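Local coordinates for uncharacterized conserved protein (Thermotoga maritima, PDB 2ZBV) that probably acts on S-adenosyl-L-methionine as an adenosyl-chloride synthase of the SAM hydrolase/SAM-dependent halogenase family, and binds adenosine between neighbouring subunits, at residues Lys218-Val230 with Glu239-Leu251. Numbering follows the deposited sequence.
Sequences KAFGDVDTGELLV and EIAVNLGDASQVL. With ADN (adenosine), chain F.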
# COMPACT_ATOMS: atom_id res chain seq x y z
N LYS A 218 -4.33 -26.48 14.63
CA LYS A 218 -3.26 -25.52 14.83
C LYS A 218 -2.93 -24.78 13.54
O LYS A 218 -2.81 -23.55 13.53
CB LYS A 218 -2.00 -26.24 15.32
CG LYS A 218 -2.13 -26.90 16.68
CD LYS A 218 -0.84 -27.61 17.05
CE LYS A 218 -0.93 -28.27 18.42
NZ LYS A 218 0.32 -29.03 18.73
N ALA A 219 -2.79 -25.53 12.45
CA ALA A 219 -2.44 -24.95 11.16
C ALA A 219 -3.49 -25.21 10.08
O ALA A 219 -4.21 -26.21 10.13
CB ALA A 219 -1.08 -25.48 10.70
N PHE A 220 -3.55 -24.32 9.09
CA PHE A 220 -4.51 -24.45 7.99
C PHE A 220 -4.35 -25.81 7.31
O PHE A 220 -5.33 -26.49 6.99
CB PHE A 220 -4.27 -23.35 6.95
CG PHE A 220 -4.26 -21.96 7.53
CD1 PHE A 220 -5.44 -21.37 7.99
CD2 PHE A 220 -3.06 -21.24 7.62
CE1 PHE A 220 -5.43 -20.08 8.53
CE2 PHE A 220 -3.04 -19.96 8.16
CZ PHE A 220 -4.23 -19.37 8.62
N GLY A 221 -3.09 -26.21 7.11
CA GLY A 221 -2.81 -27.47 6.45
C GLY A 221 -3.13 -28.72 7.26
O GLY A 221 -2.86 -29.83 6.79
N ASP A 222 -3.68 -28.55 8.45
CA ASP A 222 -4.02 -29.71 9.29
C ASP A 222 -5.33 -30.35 8.88
O ASP A 222 -5.73 -31.38 9.43
CB ASP A 222 -4.07 -29.31 10.77
CG ASP A 222 -2.70 -28.98 11.32
OD1 ASP A 222 -1.70 -29.48 10.76
OD2 ASP A 222 -2.63 -28.23 12.31
N VAL A 223 -6.02 -29.73 7.93
CA VAL A 223 -7.27 -30.26 7.42
C VAL A 223 -7.10 -30.31 5.91
O VAL A 223 -6.18 -29.70 5.37
CB VAL A 223 -8.48 -29.38 7.80
CG1 VAL A 223 -8.61 -29.30 9.31
CG2 VAL A 223 -8.34 -27.98 7.20
N ASP A 224 -7.98 -31.03 5.23
CA ASP A 224 -7.87 -31.11 3.78
C ASP A 224 -8.20 -29.77 3.15
O ASP A 224 -8.85 -28.92 3.76
CB ASP A 224 -8.78 -32.20 3.23
CG ASP A 224 -8.45 -33.57 3.80
OD1 ASP A 224 -7.25 -33.89 3.89
OD2 ASP A 224 -9.39 -34.31 4.15
N THR A 225 -7.74 -29.58 1.92
CA THR A 225 -7.98 -28.36 1.19
C THR A 225 -9.48 -28.08 1.14
O THR A 225 -10.28 -28.99 0.94
CB THR A 225 -7.45 -28.47 -0.26
OG1 THR A 225 -8.11 -29.55 -0.93
CG2 THR A 225 -5.95 -28.77 -0.25
N GLY A 226 -9.86 -26.82 1.36
CA GLY A 226 -11.27 -26.46 1.32
C GLY A 226 -12.09 -26.73 2.57
O GLY A 226 -13.26 -26.35 2.63
N GLU A 227 -11.50 -27.38 3.57
CA GLU A 227 -12.21 -27.68 4.81
C GLU A 227 -12.11 -26.56 5.85
O GLU A 227 -11.11 -25.83 5.90
CB GLU A 227 -11.68 -28.97 5.43
CG GLU A 227 -11.93 -30.22 4.61
CD GLU A 227 -13.39 -30.42 4.25
OE1 GLU A 227 -14.26 -30.25 5.14
OE2 GLU A 227 -13.68 -30.75 3.08
N LEU A 228 -13.14 -26.44 6.69
CA LEU A 228 -13.19 -25.44 7.76
C LEU A 228 -12.38 -25.84 8.99
O LEU A 228 -12.26 -27.02 9.31
CB LEU A 228 -14.64 -25.22 8.21
CG LEU A 228 -15.57 -24.37 7.35
CD1 LEU A 228 -17.02 -24.70 7.70
CD2 LEU A 228 -15.27 -22.89 7.57
N LEU A 229 -11.82 -24.85 9.68
CA LEU A 229 -11.05 -25.11 10.88
C LEU A 229 -11.17 -23.94 11.85
O LEU A 229 -11.38 -22.79 11.44
CB LEU A 229 -9.57 -25.33 10.57
CG LEU A 229 -8.79 -24.15 9.98
CD1 LEU A 229 -7.36 -24.13 10.51
CD2 LEU A 229 -8.80 -24.25 8.46
N VAL A 230 -11.05 -24.25 13.13
CA VAL A 230 -11.09 -23.24 14.18
C VAL A 230 -9.70 -23.25 14.79
O VAL A 230 -9.17 -24.31 15.12
CB VAL A 230 -12.15 -23.59 15.25
CG1 VAL A 230 -11.89 -22.79 16.51
CG2 VAL A 230 -13.55 -23.29 14.72
N GLU A 239 -10.21 -17.83 15.58
CA GLU A 239 -10.45 -17.51 14.18
C GLU A 239 -10.98 -18.73 13.43
O GLU A 239 -10.63 -19.88 13.75
CB GLU A 239 -9.14 -17.03 13.54
CG GLU A 239 -9.22 -16.71 12.04
CD GLU A 239 -7.90 -16.16 11.51
OE1 GLU A 239 -6.95 -16.94 11.31
OE2 GLU A 239 -7.82 -14.93 11.31
N ILE A 240 -11.85 -18.49 12.45
CA ILE A 240 -12.38 -19.57 11.64
C ILE A 240 -11.79 -19.39 10.25
O ILE A 240 -11.85 -18.30 9.68
CB ILE A 240 -13.93 -19.52 11.53
CG1 ILE A 240 -14.57 -19.72 12.90
CG2 ILE A 240 -14.43 -20.62 10.59
CD1 ILE A 240 -14.92 -18.42 13.59
N ALA A 241 -11.19 -20.45 9.72
CA ALA A 241 -10.58 -20.38 8.39
C ALA A 241 -10.95 -21.59 7.56
O ALA A 241 -11.42 -22.60 8.08
CB ALA A 241 -9.07 -20.29 8.52
N VAL A 242 -10.76 -21.47 6.25
CA VAL A 242 -10.99 -22.57 5.32
C VAL A 242 -9.60 -22.78 4.72
O VAL A 242 -9.00 -21.84 4.20
CB VAL A 242 -11.98 -22.20 4.19
CG1 VAL A 242 -11.98 -23.26 3.10
CG2 VAL A 242 -13.40 -22.05 4.76
N ASN A 243 -9.08 -24.00 4.83
CA ASN A 243 -7.77 -24.28 4.30
C ASN A 243 -7.70 -24.01 2.80
O ASN A 243 -8.40 -24.65 2.01
CB ASN A 243 -7.37 -25.73 4.59
CG ASN A 243 -6.01 -26.07 4.05
OD1 ASN A 243 -5.14 -25.20 3.98
ND2 ASN A 243 -5.81 -27.32 3.66
N LEU A 244 -6.88 -23.04 2.42
CA LEU A 244 -6.72 -22.66 1.02
C LEU A 244 -8.04 -22.17 0.43
O LEU A 244 -8.28 -22.28 -0.77
CB LEU A 244 -6.18 -23.85 0.20
CG LEU A 244 -4.70 -24.16 0.43
CD1 LEU A 244 -4.33 -25.54 -0.13
CD2 LEU A 244 -3.86 -23.08 -0.22
N GLY A 245 -8.88 -21.60 1.29
CA GLY A 245 -10.16 -21.07 0.86
C GLY A 245 -10.54 -19.82 1.63
O GLY A 245 -9.73 -19.29 2.40
N ASP A 246 -11.78 -19.36 1.44
CA ASP A 246 -12.30 -18.15 2.07
C ASP A 246 -13.44 -18.45 3.04
O ASP A 246 -14.58 -18.69 2.62
CB ASP A 246 -12.81 -17.20 0.98
CG ASP A 246 -13.21 -15.83 1.52
OD1 ASP A 246 -13.77 -15.75 2.63
OD2 ASP A 246 -12.98 -14.84 0.81
N ALA A 247 -13.16 -18.39 4.34
CA ALA A 247 -14.16 -18.67 5.36
C ALA A 247 -15.31 -17.66 5.39
O ALA A 247 -16.46 -18.03 5.66
CB ALA A 247 -13.50 -18.73 6.74
N SER A 248 -15.03 -16.39 5.11
CA SER A 248 -16.10 -15.40 5.13
C SER A 248 -17.14 -15.73 4.06
O SER A 248 -18.33 -15.47 4.25
CB SER A 248 -15.54 -13.98 4.92
OG SER A 248 -14.99 -13.83 3.63
N GLN A 249 -16.69 -16.30 2.95
CA GLN A 249 -17.59 -16.68 1.86
C GLN A 249 -18.36 -17.95 2.20
O GLN A 249 -19.57 -18.03 1.99
CB GLN A 249 -16.82 -16.90 0.55
CG GLN A 249 -16.23 -15.64 -0.07
CD GLN A 249 -15.54 -15.92 -1.40
OE1 GLN A 249 -16.14 -16.44 -2.33
NE2 GLN A 249 -14.26 -15.56 -1.49
N VAL A 250 -17.66 -18.94 2.73
CA VAL A 250 -18.28 -20.21 3.11
C VAL A 250 -19.34 -20.02 4.19
O VAL A 250 -20.44 -20.57 4.10
CB VAL A 250 -17.22 -21.21 3.60
CG1 VAL A 250 -17.89 -22.43 4.22
CG2 VAL A 250 -16.34 -21.63 2.43
N LEU A 251 -19.00 -19.24 5.21
CA LEU A 251 -19.91 -18.97 6.31
C LEU A 251 -20.92 -17.90 5.93
O LEU A 251 -21.99 -17.79 6.53
CB LEU A 251 -19.12 -18.51 7.54
CG LEU A 251 -18.04 -19.46 8.07
CD1 LEU A 251 -17.30 -18.80 9.22
CD2 LEU A 251 -18.68 -20.77 8.54
O5' ADN F . 1.48 -16.94 7.94
C5' ADN F . 1.21 -16.19 6.77
C4' ADN F . 0.79 -17.14 5.67
O4' ADN F . -0.43 -17.85 6.02
C3' ADN F . 0.49 -16.41 4.34
O3' ADN F . 1.66 -16.36 3.53
C2' ADN F . -0.67 -17.23 3.72
O2' ADN F . -0.31 -17.80 2.45
C1' ADN F . -1.00 -18.31 4.76
N9 ADN F . -2.46 -18.45 4.92
C8 ADN F . -3.32 -17.51 5.43
N7 ADN F . -4.53 -17.96 5.41
C5 ADN F . -4.55 -19.21 4.90
C6 ADN F . -5.56 -20.18 4.64
N6 ADN F . -6.88 -19.91 4.93
N1 ADN F . -5.20 -21.36 4.10
C2 ADN F . -3.93 -21.64 3.81
N3 ADN F . -2.95 -20.76 4.04
C4 ADN F . -3.21 -19.55 4.57
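The ring of Phe220 meets Ala241 edge-on, with the methyl CB of Ala241 lying in the ring plane 3.6 Å from CE1, while one ring face is given over to adenine. With CG anti to the carbonyl carbon (chi1 -53°), the ring reaches across the base in a face-to-face stack, and adenine C5 sits 3.5 Å above its centre. His231 packs edge-to-face with the Phe220 ring. Two backbone groups meet the polar edge of the base: Val242 O accepts from adenine N6 in a nearly straight bond, and Leu244 N donates to adenine N1 at 2.9 Å. Replacing Phe220 by an alanine would remove the ring, and is likely to leave the adenine held along its polar edge but without this stacking partner, and the methyl of Ala241 without its aromatic neighbour.

The setting is a beta hairpin of the C-terminal domain, strands 228-232 and 237-242 running antiparallel, with Leu229 and Ala241 as a hydrogen-bonded pair. Beyond it, the type II turn Val242-Gly245 presents both adenine-binding backbone groups, and a second type II turn, Asp224-Glu227, lies against it. Gly226 N donates to Asn243 O at 2.7 Å, in the carbonyl plane, and Asn243 N bonds back to Glu227 O. The buried Asn243 carboxamide, anti to its own backbone nitrogen (chi1 180°), reaches alongside the carbonyl of Phe220 at the start of the 3-10 segment 220-222; its ND2 lies 3.0 Å from Val223 O and makes a weak bond to Asp224 O. Val223 CG2 packs on Asn243 CB. On the sheet face of Leu228, Val242 and Ile240, Leu228 CD2 presses tightly on Val242 CG2 at 3.5 Å, and CD2 of Leu251 touches Leu228 CD2 as well. Asn182, together with Asp7, Asp68 and Thr125 of the second subunit, completes the adenosine site.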